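PDB 3U64: protein TP_0956, which probably serves as the TPR-type T-component of a TRAP transporter in Treponema pallidum, a lipoprotein thought to act through protein-protein contacts. Local coordinates for residues L121-V132 with V143-D151; V158-F166 with T178-L186. All coordinates share one frame; numbering follows the deposited sequence.

Contact 1 (L121-V132 with V143-D151); sequences LETAYPGFTREV and VLSRCTRVD. With SO4 (sulfate ion), chain C; SO4 (sulfate ion), chain E.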
ATOM      1  N   LEU A 121     -23.857 -19.049  -3.624  1.00 35.26           N
ATOM      2  CA  LEU A 121     -24.656 -20.280  -3.729  1.00 37.10           C
ATOM      3  C   LEU A 121     -25.579 -20.470  -2.523  1.00 35.31           C
ATOM      4  O   LEU A 121     -26.746 -20.855  -2.675  1.00 34.77           O
ATOM      5  CB  LEU A 121     -23.775 -21.523  -3.964  1.00 36.99           C
ATOM      6  CG  LEU A 121     -23.138 -21.503  -5.366  1.00 36.49           C
ATOM      7  CD1 LEU A 121     -22.024 -22.511  -5.541  1.00 33.09           C
ATOM      8  CD2 LEU A 121     -24.195 -21.695  -6.430  1.00 33.21           C
ATOM      9  N   GLU A 122     -25.077 -20.172  -1.332  1.00 34.55           N
ATOM     10  CA  GLU A 122     -25.888 -20.321  -0.130  1.00 33.58           C
ATOM     11  C   GLU A 122     -27.107 -19.387  -0.118  1.00 35.19           C
ATOM     12  O   GLU A 122     -28.178 -19.744   0.384  1.00 41.24           O
ATOM     13  CB  GLU A 122     -25.052 -20.106   1.135  1.00 36.27           C
ATOM     14  CG  GLU A 122     -25.845 -20.351   2.432  1.00 36.09           C
ATOM     15  CD  GLU A 122     -26.151 -21.830   2.662  1.00 49.68           C
ATOM     16  OE1 GLU A 122     -25.527 -22.684   1.992  1.00 44.41           O
ATOM     17  OE2 GLU A 122     -27.016 -22.142   3.516  1.00 55.41           O
ATOM     18  N   THR A 123     -26.934 -18.189  -0.654  1.00 32.76           N
ATOM     19  CA  THR A 123     -28.024 -17.218  -0.775  1.00 41.95           C
ATOM     20  C   THR A 123     -29.079 -17.729  -1.752  1.00 44.73           C
ATOM     21  O   THR A 123     -30.277 -17.624  -1.497  1.00 42.90           O
ATOM     22  CB  THR A 123     -27.497 -15.848  -1.282  1.00 39.71           C
ATOM     23  OG1 THR A 123     -26.831 -15.167  -0.214  1.00 40.58           O
ATOM     24  CG2 THR A 123     -28.630 -14.979  -1.783  1.00 43.29           C
ATOM     25  N   ALA A 124     -28.621 -18.289  -2.869  1.00 41.50           N
ATOM     26  CA  ALA A 124     -29.515 -18.787  -3.911  1.00 36.32           C
ATOM     27  C   ALA A 124     -30.234 -20.077  -3.525  1.00 44.18           C
ATOM     28  O   ALA A 124     -31.349 -20.338  -3.996  1.00 51.34           O
ATOM     29  CB  ALA A 124     -28.757 -18.985  -5.212  1.00 38.21           C
ATOM     30  N   TYR A 125     -29.598 -20.888  -2.684  1.00 37.26           N
ATOM     31  CA  TYR A 125     -30.125 -22.212  -2.324  1.00 36.80           C
ATOM     32  C   TYR A 125     -29.789 -22.519  -0.884  1.00 41.12           C
ATOM     33  O   TYR A 125     -28.810 -23.229  -0.612  1.00 39.35           O
ATOM     34  CB  TYR A 125     -29.490 -23.313  -3.179  1.00 36.09           C
ATOM     35  CG  TYR A 125     -29.513 -23.042  -4.660  1.00 41.72           C
ATOM     36  CD1 TYR A 125     -30.706 -23.070  -5.370  1.00 37.45           C
ATOM     37  CD2 TYR A 125     -28.335 -22.766  -5.352  1.00 38.72           C
ATOM     38  CE1 TYR A 125     -30.733 -22.822  -6.727  1.00 44.73           C
ATOM     39  CE2 TYR A 125     -28.352 -22.508  -6.714  1.00 35.77           C
ATOM     40  CZ  TYR A 125     -29.553 -22.539  -7.396  1.00 43.41           C
ATOM     41  OH  TYR A 125     -29.581 -22.291  -8.745  1.00 42.91           O
ATOM     42  N   PRO A 126     -30.586 -21.982   0.043  1.00 37.23           N
ATOM     43  CA  PRO A 126     -30.355 -22.166   1.483  1.00 46.66           C
ATOM     44  C   PRO A 126     -30.106 -23.625   1.835  1.00 40.68           C
ATOM     45  O   PRO A 126     -30.864 -24.495   1.412  1.00 39.30           O
ATOM     46  CB  PRO A 126     -31.666 -21.679   2.100  1.00 53.72           C
ATOM     47  CG  PRO A 126     -32.115 -20.576   1.144  1.00 50.84           C
ATOM     48  CD  PRO A 126     -31.677 -21.025  -0.237  1.00 43.58           C
ATOM     49  N   GLY A 127     -29.050 -23.887   2.596  1.00 41.29           N
ATOM     50  CA  GLY A 127     -28.724 -25.240   3.022  1.00 45.57           C
ATOM     51  C   GLY A 127     -27.708 -25.872   2.088  1.00 44.34           C
ATOM     52  O   GLY A 127     -27.267 -27.006   2.307  1.00 43.71           O
ATOM     53  N   PHE A 128     -27.336 -25.116   1.055  1.00 41.15           N
ATOM     54  CA  PHE A 128     -26.405 -25.576   0.020  1.00 36.15           C
ATOM     55  C   PHE A 128     -25.078 -26.058   0.608  1.00 34.99           C
ATOM     56  O   PHE A 128     -24.529 -27.078   0.177  1.00 31.80           O
ATOM     57  CB  PHE A 128     -26.135 -24.455  -1.000  1.00 39.73           C
ATOM     58  CG  PHE A 128     -25.242 -24.880  -2.155  1.00 40.53           C
ATOM     59  CD1 PHE A 128     -25.792 -25.155  -3.405  1.00 33.46           C
ATOM     60  CD2 PHE A 128     -23.855 -24.996  -1.990  1.00 28.58           C
ATOM     61  CE1 PHE A 128     -24.972 -25.559  -4.482  1.00 42.24           C
ATOM     62  CE2 PHE A 128     -23.028 -25.391  -3.055  1.00 37.65           C
ATOM     63  CZ  PHE A 128     -23.584 -25.674  -4.300  1.00 41.36           C
ATOM     64  N   THR A 129     -24.561 -25.303   1.576  1.00 30.28           N
ATOM     65  CA  THR A 129     -23.271 -25.603   2.192  1.00 39.92           C
ATOM     66  C   THR A 129     -23.277 -26.909   2.991  1.00 39.12           C
ATOM     67  O   THR A 129     -22.312 -27.668   2.950  1.00 49.44           O
ATOM     68  CB  THR A 129     -22.799 -24.442   3.100  1.00 40.61           C
ATOM     69  OG1 THR A 129     -22.702 -23.246   2.319  1.00 42.81           O
ATOM     70  CG2 THR A 129     -21.434 -24.762   3.700  1.00 39.35           C
ATOM     71  N   ARG A 130     -24.361 -27.161   3.717  1.00 36.73           N
ATOM     72  CA  ARG A 130     -24.495 -28.386   4.491  1.00 42.18           C
ATOM     73  C   ARG A 130     -24.581 -29.588   3.549  1.00 48.05           C
ATOM     74  O   ARG A 130     -23.985 -30.640   3.795  1.00 49.41           O
ATOM     75  CB  ARG A 130     -25.736 -28.318   5.377  1.00 39.85           C
ATOM     76  CG  ARG A 130     -25.717 -29.270   6.569  1.00 63.14           C
ATOM     77  CD  ARG A 130     -26.701 -28.812   7.645  1.00 76.15           C
ATOM     78  NE  ARG A 130     -26.567 -29.530   8.917  1.00 85.44           N
ATOM     79  CZ  ARG A 130     -25.735 -29.181   9.897  1.00 86.92           C
ATOM     80  NH1 ARG A 130     -24.936 -28.128   9.754  1.00 79.79           N
ATOM     81  NH2 ARG A 130     -25.697 -29.891  11.021  1.00 90.13           N
ATOM     82  N   GLU A 131     -25.330 -29.427   2.466  1.00 42.11           N
ATOM     83  CA  GLU A 131     -25.504 -30.512   1.514  1.00 43.31           C
ATOM     84  C   GLU A 131     -24.203 -30.790   0.794  1.00 41.80           C
ATOM     85  O   GLU A 131     -23.732 -31.925   0.751  1.00 40.24           O
ATOM     86  CB  GLU A 131     -26.596 -30.164   0.495  1.00 46.52           C
ATOM     87  CG  GLU A 131     -27.940 -29.945   1.128  1.00 56.68           C
ATOM     88  CD  GLU A 131     -28.354 -31.119   1.994  1.00 62.35           C
ATOM     89  OE1 GLU A 131     -28.486 -32.235   1.445  1.00 59.56           O
ATOM     90  OE2 GLU A 131     -28.528 -30.927   3.221  1.00 65.29           O
ATOM     91  N   VAL A 132     -23.619 -29.738   0.228  1.00 36.51           N
ATOM     92  CA  VAL A 132     -22.498 -29.914  -0.680  1.00 39.83           C
ATOM     93  C   VAL A 132     -21.297 -30.505   0.062  1.00 38.43           C
ATOM     94  O   VAL A 132     -20.491 -31.207  -0.522  1.00 40.01           O
ATOM     95  CB  VAL A 132     -22.130 -28.582  -1.414  1.00 46.92           C
ATOM     96  CG1 VAL A 132     -21.242 -27.697  -0.541  1.00 40.91           C
ATOM     97  CG2 VAL A 132     -21.458 -28.868  -2.735  1.00 42.06           C
ATOM     98  N   VAL A 143     -27.916 -31.618  -4.777  1.00 38.46           N
ATOM     99  CA  VAL A 143     -27.838 -30.168  -4.645  1.00 38.25           C
ATOM    100  C   VAL A 143     -27.173 -29.541  -5.866  1.00 37.44           C
ATOM    101  O   VAL A 143     -27.517 -28.431  -6.265  1.00 38.53           O
ATOM    102  CB  VAL A 143     -27.135 -29.696  -3.350  1.00 34.84           C
ATOM    103  CG1 VAL A 143     -25.615 -29.991  -3.381  1.00 34.34           C
ATOM    104  CG2 VAL A 143     -27.358 -28.208  -3.183  1.00 29.30           C
ATOM    105  N   LEU A 144     -26.232 -30.256  -6.469  1.00 38.77           N
ATOM    106  CA  LEU A 144     -25.573 -29.727  -7.658  1.00 44.11           C
ATOM    107  C   LEU A 144     -26.536 -29.749  -8.846  1.00 44.25           C
ATOM    108  O   LEU A 144     -26.356 -29.010  -9.808  1.00 40.62           O
ATOM    109  CB  LEU A 144     -24.275 -30.484  -7.985  1.00 42.55           C
ATOM    110  CG  LEU A 144     -23.081 -30.273  -7.038  1.00 47.93           C
ATOM    111  CD1 LEU A 144     -21.849 -31.025  -7.525  1.00 44.25           C
ATOM    112  CD2 LEU A 144     -22.743 -28.808  -6.867  1.00 43.51           C
ATOM    113  N   SER A 145     -27.566 -30.585  -8.774  1.00 44.45           N
ATOM    114  CA  SER A 145     -28.502 -30.685  -9.890  1.00 45.48           C
ATOM    115  C   SER A 145     -29.482 -29.498  -9.895  1.00 45.68           C
ATOM    116  O   SER A 145     -30.195 -29.255 -10.877  1.00 47.71           O
ATOM    117  CB  SER A 145     -29.243 -32.023  -9.860  1.00 41.47           C
ATOM    118  OG  SER A 145     -30.328 -31.986  -8.944  1.00 42.60           O
ATOM    119  N   ARG A 146     -29.483 -28.748  -8.799  1.00 41.93           N
ATOM    120  CA  ARG A 146     -30.317 -27.560  -8.689  1.00 45.00           C
ATOM    121  C   ARG A 146     -29.684 -26.356  -9.393  1.00 47.35           C
ATOM    122  O   ARG A 146     -30.375 -25.400  -9.763  1.00 41.98           O
ATOM    123  CB  ARG A 146     -30.604 -27.248  -7.216  1.00 38.13           C
ATOM    124  CG  ARG A 146     -31.364 -28.363  -6.496  1.00 42.51           C
ATOM    125  CD  ARG A 146     -31.488 -28.082  -5.006  1.00 47.95           C
ATOM    126  NE  ARG A 146     -32.258 -26.871  -4.731  1.00 48.60           N
ATOM    127  CZ  ARG A 146     -32.320 -26.274  -3.541  1.00 51.82           C
ATOM    128  NH1 ARG A 146     -31.647 -26.781  -2.510  1.00 48.96           N
ATOM    129  NH2 ARG A 146     -33.058 -25.174  -3.383  1.00 46.30           N
ATOM    130  N   CYS A 147     -28.371 -26.428  -9.602  1.00 40.48           N
ATOM    131  CA  CYS A 147     -27.615 -25.340 -10.217  1.00 38.64           C
ATOM    132  C   CYS A 147     -27.945 -25.151 -11.691  1.00 33.80           C
ATOM    133  O   CYS A 147     -28.164 -26.107 -12.423  1.00 40.98           O
ATOM    134  CB  CYS A 147     -26.104 -25.581 -10.052  1.00 32.60           C
ATOM    135  SG  CYS A 147     -25.573 -25.563  -8.320  1.00 51.61           S
ATOM    136  N   THR A 148     -27.943 -23.902 -12.126  1.00 38.69           N
ATOM    137  CA  THR A 148     -28.142 -23.574 -13.533  1.00 43.79           C
ATOM    138  C   THR A 148     -26.958 -22.771 -14.082  1.00 48.08           C
ATOM    139  O   THR A 148     -25.973 -22.503 -13.371  1.00 35.88           O
ATOM    140  CB  THR A 148     -29.400 -22.742 -13.695  1.00 41.37           C
ATOM    141  OG1 THR A 148     -29.189 -21.469 -13.074  1.00 42.53           O
ATOM    142  CG2 THR A 148     -30.577 -23.453 -13.018  1.00 43.85           C
ATOM    143  N   ARG A 149     -27.074 -22.366 -15.344  1.00 42.34           N
ATOM    144  CA  ARG A 149     -25.997 -21.657 -16.019  1.00 37.74           C
ATOM    145  C   ARG A 149     -25.683 -20.369 -15.282  1.00 43.17           C
ATOM    146  O   ARG A 149     -24.552 -19.891 -15.301  1.00 34.61           O
ATOM    147  CB  ARG A 149     -26.365 -21.375 -17.474  1.00 38.71           C
ATOM    148  CG  ARG A 149     -26.205 -22.606 -18.373  1.00 55.08           C
ATOM    149  CD  ARG A 149     -26.928 -22.469 -19.710  1.00 65.74           C
ATOM    150  NE  ARG A 149     -26.157 -21.746 -20.712  1.00 74.57           N
ATOM    151  CZ  ARG A 149     -25.196 -22.291 -21.456  1.00 83.39           C
ATOM    152  NH1 ARG A 149     -24.870 -23.566 -21.297  1.00 86.79           N
ATOM    153  NH2 ARG A 149     -24.554 -21.559 -22.361  1.00 84.31           N
ATOM    154  N   VAL A 150     -26.693 -19.823 -14.615  1.00 37.57           N
ATOM    155  CA  VAL A 150     -26.523 -18.606 -13.836  1.00 41.35           C
ATOM    156  C   VAL A 150     -25.523 -18.814 -12.682  1.00 42.48           C
ATOM    157  O   VAL A 150     -24.894 -17.857 -12.232  1.00 36.63           O
ATOM    158  CB  VAL A 150     -27.906 -18.099 -13.330  1.00 49.91           C
ATOM    159  CG1 VAL A 150     -27.771 -17.176 -12.149  1.00 50.60           C
ATOM    160  CG2 VAL A 150     -28.644 -17.405 -14.461  1.00 52.66           C
ATOM    161  N   ASP A 151     -25.367 -20.066 -12.238  1.00 39.08           N
ATOM    162  CA  ASP A 151     -24.506 -20.409 -11.099  1.00 33.04           C
ATOM    163  C   ASP A 151     -23.078 -20.793 -11.485  1.00 32.85           C
ATOM    164  O   ASP A 151     -22.251 -21.073 -10.619  1.00 36.46           O
ATOM    165  CB  ASP A 151     -25.117 -21.557 -10.292  1.00 28.61           C
ATOM    166  CG  ASP A 151     -26.529 -21.263  -9.850  1.00 35.73           C
ATOM    167  OD1 ASP A 151     -26.731 -20.188  -9.257  1.00 39.60           O
ATOM    168  OD2 ASP A 151     -27.436 -22.097 -10.102  1.00 39.09           O
TER
HETATM  169  S   SO4 C 304     -26.468 -33.079   8.416  1.00103.73           S
HETATM  170  O1  SO4 C 304     -27.273 -34.298   8.360  1.00104.72           O
HETATM  171  O2  SO4 C 304     -27.120 -32.032   7.626  1.00100.93           O
HETATM  172  O3  SO4 C 304     -26.389 -32.639   9.805  1.00102.24           O
HETATM  173  O4  SO4 C 304     -25.119 -33.356   7.909  1.00 89.10           O
HETATM  174  S   SO4 E 306     -21.949 -23.895 -24.365  1.00 99.09           S
HETATM  175  O1  SO4 E 306     -22.332 -22.517 -24.047  1.00104.43           O
HETATM  176  O2  SO4 E 306     -22.912 -24.849 -23.807  1.00 90.84           O
HETATM  177  O3  SO4 E 306     -21.908 -24.014 -25.825  1.00110.06           O
HETATM  178  O4  SO4 E 306     -20.625 -24.173 -23.813  1.00 87.71           O
HETATM  179  O   HOH W   1     -33.024 -24.357  -0.653  1.00 54.32           O

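Contact 2 (V158-F166 with T178-L186); sequences VGTGYVAAF and TVHAAVMML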
ATOM      1  N   VAL A 158     -15.564 -20.927  -6.455  1.00 26.72           N
ATOM      2  CA  VAL A 158     -15.547 -21.739  -5.240  1.00 24.99           C
ATOM      3  C   VAL A 158     -14.656 -22.962  -5.439  1.00 35.54           C
ATOM      4  O   VAL A 158     -13.745 -23.213  -4.643  1.00 33.12           O
ATOM      5  CB  VAL A 158     -16.978 -22.198  -4.827  1.00 31.62           C
ATOM      6  CG1 VAL A 158     -16.903 -23.187  -3.696  1.00 27.05           C
ATOM      7  CG2 VAL A 158     -17.822 -21.001  -4.419  1.00 35.80           C
ATOM      8  N   GLY A 159     -14.904 -23.707  -6.515  1.00 33.04           N
ATOM      9  CA  GLY A 159     -14.116 -24.891  -6.808  1.00 31.93           C
ATOM     10  C   GLY A 159     -12.640 -24.536  -6.965  1.00 36.84           C
ATOM     11  O   GLY A 159     -11.751 -25.245  -6.464  1.00 38.35           O
ATOM     12  N   THR A 160     -12.370 -23.440  -7.669  1.00 31.52           N
ATOM     13  CA  THR A 160     -10.974 -23.028  -7.886  1.00 27.61           C
ATOM     14  C   THR A 160     -10.292 -22.661  -6.574  1.00 33.82           C
ATOM     15  O   THR A 160      -9.155 -23.046  -6.345  1.00 36.97           O
ATOM     16  CB  THR A 160     -10.887 -21.856  -8.843  1.00 28.57           C
ATOM     17  OG1 THR A 160     -11.397 -22.261 -10.124  1.00 39.50           O
ATOM     18  CG2 THR A 160      -9.442 -21.339  -8.987  1.00 31.48           C
ATOM     19  N   GLY A 161     -10.996 -21.915  -5.715  1.00 32.58           N
ATOM     20  CA  GLY A 161     -10.452 -21.516  -4.427  1.00 31.51           C
ATOM     21  C   GLY A 161     -10.033 -22.719  -3.603  1.00 33.08           C
ATOM     22  O   GLY A 161      -8.936 -22.761  -3.037  1.00 32.24           O
ATOM     23  N   TYR A 162     -10.899 -23.722  -3.553  1.00 30.42           N
ATOM     24  CA  TYR A 162     -10.609 -24.915  -2.764  1.00 38.45           C
ATOM     25  C   TYR A 162      -9.463 -25.753  -3.358  1.00 43.12           C
ATOM     26  O   TYR A 162      -8.584 -26.206  -2.628  1.00 38.58           O
ATOM     27  CB  TYR A 162     -11.875 -25.755  -2.535  1.00 32.51           C
ATOM     28  CG  TYR A 162     -12.759 -25.242  -1.407  1.00 34.62           C
ATOM     29  CD1 TYR A 162     -13.977 -24.626  -1.674  1.00 35.03           C
ATOM     30  CD2 TYR A 162     -12.368 -25.364  -0.080  1.00 37.78           C
ATOM     31  CE1 TYR A 162     -14.787 -24.147  -0.651  1.00 37.83           C
ATOM     32  CE2 TYR A 162     -13.183 -24.906   0.958  1.00 35.98           C
ATOM     33  CZ  TYR A 162     -14.387 -24.294   0.667  1.00 40.32           C
ATOM     34  OH  TYR A 162     -15.198 -23.822   1.691  1.00 41.26           O
ATOM     35  N   VAL A 163      -9.468 -25.934  -4.676  1.00 32.24           N
ATOM     36  CA  VAL A 163      -8.377 -26.622  -5.357  1.00 36.19           C
ATOM     37  C   VAL A 163      -7.040 -25.887  -5.202  1.00 38.47           C
ATOM     38  O   VAL A 163      -5.995 -26.522  -5.058  1.00 39.97           O
ATOM     39  CB  VAL A 163      -8.688 -26.804  -6.862  1.00 38.88           C
ATOM     40  CG1 VAL A 163      -7.431 -27.083  -7.633  1.00 34.56           C
ATOM     41  CG2 VAL A 163      -9.709 -27.928  -7.058  1.00 41.42           C
ATOM     42  N   ALA A 164      -7.065 -24.551  -5.237  1.00 27.63           N
ATOM     43  CA  ALA A 164      -5.835 -23.788  -5.061  1.00 28.69           C
ATOM     44  C   ALA A 164      -5.351 -23.929  -3.606  1.00 38.37           C
ATOM     45  O   ALA A 164      -4.139 -23.997  -3.355  1.00 32.08           O
ATOM     46  CB  ALA A 164      -6.016 -22.314  -5.455  1.00 27.40           C
ATOM     47  N   ALA A 165      -6.286 -24.011  -2.653  1.00 29.46           N
ATOM     48  CA  ALA A 165      -5.868 -24.198  -1.255  1.00 40.00           C
ATOM     49  C   ALA A 165      -5.264 -25.583  -1.051  1.00 41.88           C
ATOM     50  O   ALA A 165      -4.277 -25.737  -0.331  1.00 36.05           O
ATOM     51  CB  ALA A 165      -7.030 -23.955  -0.271  1.00 29.52           C
ATOM     52  N   PHE A 166      -5.871 -26.586  -1.682  1.00 38.41           N
ATOM     53  CA  PHE A 166      -5.431 -27.977  -1.566  1.00 37.72           C
ATOM     54  C   PHE A 166      -4.004 -28.152  -2.088  1.00 39.76           C
ATOM     55  O   PHE A 166      -3.198 -28.878  -1.514  1.00 39.05           O
ATOM     56  CB  PHE A 166      -6.387 -28.891  -2.329  1.00 41.51           C
ATOM     57  CG  PHE A 166      -5.920 -30.324  -2.437  1.00 45.67           C
ATOM     58  CD1 PHE A 166      -5.746 -31.100  -1.299  1.00 45.04           C
ATOM     59  CD2 PHE A 166      -5.693 -30.904  -3.680  1.00 47.70           C
ATOM     60  CE1 PHE A 166      -5.328 -32.426  -1.396  1.00 53.36           C
ATOM     61  CE2 PHE A 166      -5.271 -32.237  -3.789  1.00 49.49           C
ATOM     62  CZ  PHE A 166      -5.090 -32.992  -2.647  1.00 50.34           C
ATOM     63  N   THR A 178     -13.955 -32.036   1.262  1.00 59.41           N
ATOM     64  CA  THR A 178     -13.947 -30.667   0.762  1.00 47.06           C
ATOM     65  C   THR A 178     -13.409 -30.666  -0.665  1.00 48.84           C
ATOM     66  O   THR A 178     -14.023 -30.093  -1.575  1.00 42.40           O
ATOM     67  CB  THR A 178     -13.109 -29.737   1.648  1.00 45.49           C
ATOM     68  OG1 THR A 178     -13.771 -29.564   2.904  1.00 60.58           O
ATOM     69  CG2 THR A 178     -12.944 -28.372   1.006  1.00 34.10           C
ATOM     70  N   VAL A 179     -12.274 -31.336  -0.854  1.00 44.70           N
ATOM     71  CA  VAL A 179     -11.647 -31.457  -2.165  1.00 42.04           C
ATOM     72  C   VAL A 179     -12.592 -32.088  -3.184  1.00 36.50           C
ATOM     73  O   VAL A 179     -12.793 -31.550  -4.278  1.00 38.71           O
ATOM     74  CB  VAL A 179     -10.364 -32.300  -2.091  1.00 54.35           C
ATOM     75  CG1 VAL A 179      -9.851 -32.608  -3.482  1.00 51.32           C
ATOM     76  CG2 VAL A 179      -9.303 -31.586  -1.258  1.00 59.02           C
ATOM     77  N   HIS A 180     -13.178 -33.225  -2.824  1.00 39.88           N
ATOM     78  CA  HIS A 180     -14.124 -33.888  -3.705  1.00 33.06           C
ATOM     79  C   HIS A 180     -15.315 -32.984  -4.081  1.00 34.82           C
ATOM     80  O   HIS A 180     -15.703 -32.917  -5.242  1.00 41.24           O
ATOM     81  CB  HIS A 180     -14.614 -35.206  -3.096  1.00 38.91           C
ATOM     82  CG  HIS A 180     -15.546 -35.954  -3.992  1.00 47.54           C
ATOM     83  ND1 HIS A 180     -15.144 -36.501  -5.191  1.00 59.15           N
ATOM     84  CD2 HIS A 180     -16.875 -36.200  -3.894  1.00 53.31           C
ATOM     85  CE1 HIS A 180     -16.176 -37.074  -5.782  1.00 63.47           C
ATOM     86  NE2 HIS A 180     -17.240 -36.905  -5.015  1.00 63.08           N
ATOM     87  N   ALA A 181     -15.879 -32.279  -3.110  1.00 41.48           N
ATOM     88  CA  ALA A 181     -16.976 -31.344  -3.381  1.00 40.83           C
ATOM     89  C   ALA A 181     -16.557 -30.236  -4.344  1.00 38.10           C
ATOM     90  O   ALA A 181     -17.330 -29.829  -5.218  1.00 35.78           O
ATOM     91  CB  ALA A 181     -17.500 -30.741  -2.078  1.00 38.12           C
ATOM     92  N   ALA A 182     -15.339 -29.735  -4.180  1.00 32.76           N
ATOM     93  CA  ALA A 182     -14.847 -28.652  -5.034  1.00 33.36           C
ATOM     94  C   ALA A 182     -14.764 -29.098  -6.497  1.00 34.53           C
ATOM     95  O   ALA A 182     -15.230 -28.406  -7.406  1.00 36.27           O
ATOM     96  CB  ALA A 182     -13.474 -28.151  -4.549  1.00 28.13           C
ATOM     97  N   VAL A 183     -14.173 -30.265  -6.716  1.00 34.65           N
ATOM     98  CA  VAL A 183     -14.038 -30.793  -8.058  1.00 32.51           C
ATOM     99  C   VAL A 183     -15.403 -31.076  -8.664  1.00 34.62           C
ATOM    100  O   VAL A 183     -15.627 -30.749  -9.828  1.00 34.46           O
ATOM    101  CB  VAL A 183     -13.154 -32.052  -8.091  1.00 41.12           C
ATOM    102  CG1 VAL A 183     -13.114 -32.636  -9.499  1.00 37.42           C
ATOM    103  CG2 VAL A 183     -11.739 -31.707  -7.612  1.00 36.99           C
ATOM    104  N   MET A 184     -16.318 -31.648  -7.877  1.00 32.74           N
ATOM    105  CA  MET A 184     -17.673 -31.903  -8.367  1.00 29.67           C
ATOM    106  C   MET A 184     -18.379 -30.600  -8.770  1.00 35.53           C
ATOM    107  O   MET A 184     -19.132 -30.571  -9.746  1.00 42.56           O
ATOM    108  CB  MET A 184     -18.515 -32.689  -7.345  1.00 32.91           C
ATOM    109  CG  MET A 184     -18.029 -34.118  -7.069  1.00 42.75           C
ATOM    110  SD  MET A 184     -17.890 -35.147  -8.560  1.00 48.20           S
ATOM    111  CE  MET A 184     -16.102 -35.217  -8.752  1.00 72.33           C
ATOM    112  N   MET A 185     -18.129 -29.519  -8.037  1.00 31.62           N
ATOM    113  CA  MET A 185     -18.633 -28.209  -8.444  1.00 31.87           C
ATOM    114  C   MET A 185     -18.018 -27.778  -9.775  1.00 31.80           C
ATOM    115  O   MET A 185     -18.715 -27.291 -10.663  1.00 27.97           O
ATOM    116  CB  MET A 185     -18.398 -27.144  -7.371  1.00 27.07           C
ATOM    117  CG  MET A 185     -19.195 -27.372  -6.076  1.00 43.15           C
ATOM    118  SD  MET A 185     -19.059 -25.972  -4.919  1.00 45.68           S
ATOM    119  CE  MET A 185     -18.047 -26.676  -3.628  1.00 48.41           C
ATOM    120  N   LEU A 186     -16.714 -27.962  -9.920  1.00 34.37           N
ATOM    121  CA  LEU A 186     -16.071 -27.642 -11.192  1.00 34.39           C
ATOM    122  C   LEU A 186     -16.656 -28.498 -12.335  1.00 40.23           C
ATOM    123  O   LEU A 186     -17.016 -27.980 -13.406  1.00 35.68           O
ATOM    124  CB  LEU A 186     -14.547 -27.803 -11.077  1.00 33.93           C
ATOM    125  CG  LEU A 186     -13.837 -26.728 -10.237  1.00 39.90           C
ATOM    126  CD1 LEU A 186     -12.394 -27.105  -9.978  1.00 44.01           C
ATOM    127  CD2 LEU A 186     -13.900 -25.351 -10.895  1.00 33.09           C
TER

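Contact 1 (L121-V132 with V143-D151)
F128 and V143 meet at the apolar centre, their side chains crossing at about a right angle, with V143 CG2 3.4 Å from F128 CD1. F128 CG lies anti to its backbone N (chi1 -177°), and the end of the ring comes nearer V143-D151 than its CB does; V143 puts CG2 in the same anti position. L121 CB lies over the centre of one ring face, while the sulfur of C147 comes in at the ring edge, SG 3.9 Å from F128 CE1, a sulfur-aromatic contact. V143 CG1 reaches the other way, to V132 CA and E131 CB; the acid of E131 leads off to a salt bridge with R139.

Farther out, Y125 runs past C147 toward D151. Its hydroxyl donates to D151 OD2 on the syn side over a short 2.5 Å, and T148 N reaches the same OD2 from the anti side at 2.8 Å, each a little out of the carboxylate plane, so two bonds grip one oxygen. The ring and carboxylate planes stand 72° apart. D151 OD1 forms a salt bridge with R66 of helix 66-89, which probably favours the ionised acid.

At the polar edge the guanidinium of R146 lays one face against Y125 CB and CD1, its NH2 3.7 Å from CD1, and a water links R146 NH2 to P126 O. Within 121-132, E122 OE1 accepts from T129 N and OG1, and OE2 takes G127 N. The whole is helix 96-124 and helix 128-132, joined by a type II beta turn (Y125 to F128), with a Tyr-Asp hydrogen bond at its polar edge, set within the helical TPR-like fold.

Contact 2 (V158-F166 with T178-L186)
Y162 meets segment 178-186 of helix 176-192 along one side of its length. CB sits 3.5 Å from the CB of A182; CG is 4.0 Å from T178 CG2, and that methyl comes obliquely onto CD2 (3.2 Å) and CE2. CZ and OH run on past it, and the side chain also packs on A114 and R115 of helix 96-124. The ring points this way because CG lies anti to the carbonyl carbon (chi1 -81°). Within its own helix, V158 CG1 lies in plane at the ring edge, and the same methyl touches both SD and CE of M185.

One turn before Y162, G159 brings the backbones together: its CA is 4.2 Å from A182 CA. With no side chain between them, A182 O (3.7 Å) and L186 CG (3.9 Å) both come up to G159 CA. L186 spreads CD1 toward V163 CG2 and CD2 toward T160 N. V179 CG2 sits over one face of F166, a CH-pi contact 4.0 Å from the ring centroid.

The axes of the short segments 158-166 and 178-186 approach to 8.0 Å, their directions 141° apart. No hydrogen bond crosses, so dispersion and close fit around a glycine and an alanine join the pair.

In the fold
Contact 1 closes before contact 2 opens along the chain, and their centres lie about 15 Å apart. They touch directly, through L144 of helix 137-144 and V132 of helix 128-132: L144 presses CD1 to 3.5 Å from M184 O and CD2 to 3.9 Å from M185 CG, and V132 O approaches A181 CB at 3.4 Å. L121 and C147 touch L155 of helix 152-166, the helix that carries V158-F166. The centre of contact 2 lies about 9 Å from the centre of the chain, that of contact 1 about 20 Å. Two sulfates, probably from the crystallisation liquor, lie at contact 1, one held weakly by R130, with R139, the other by R149 NH2 and S195 N.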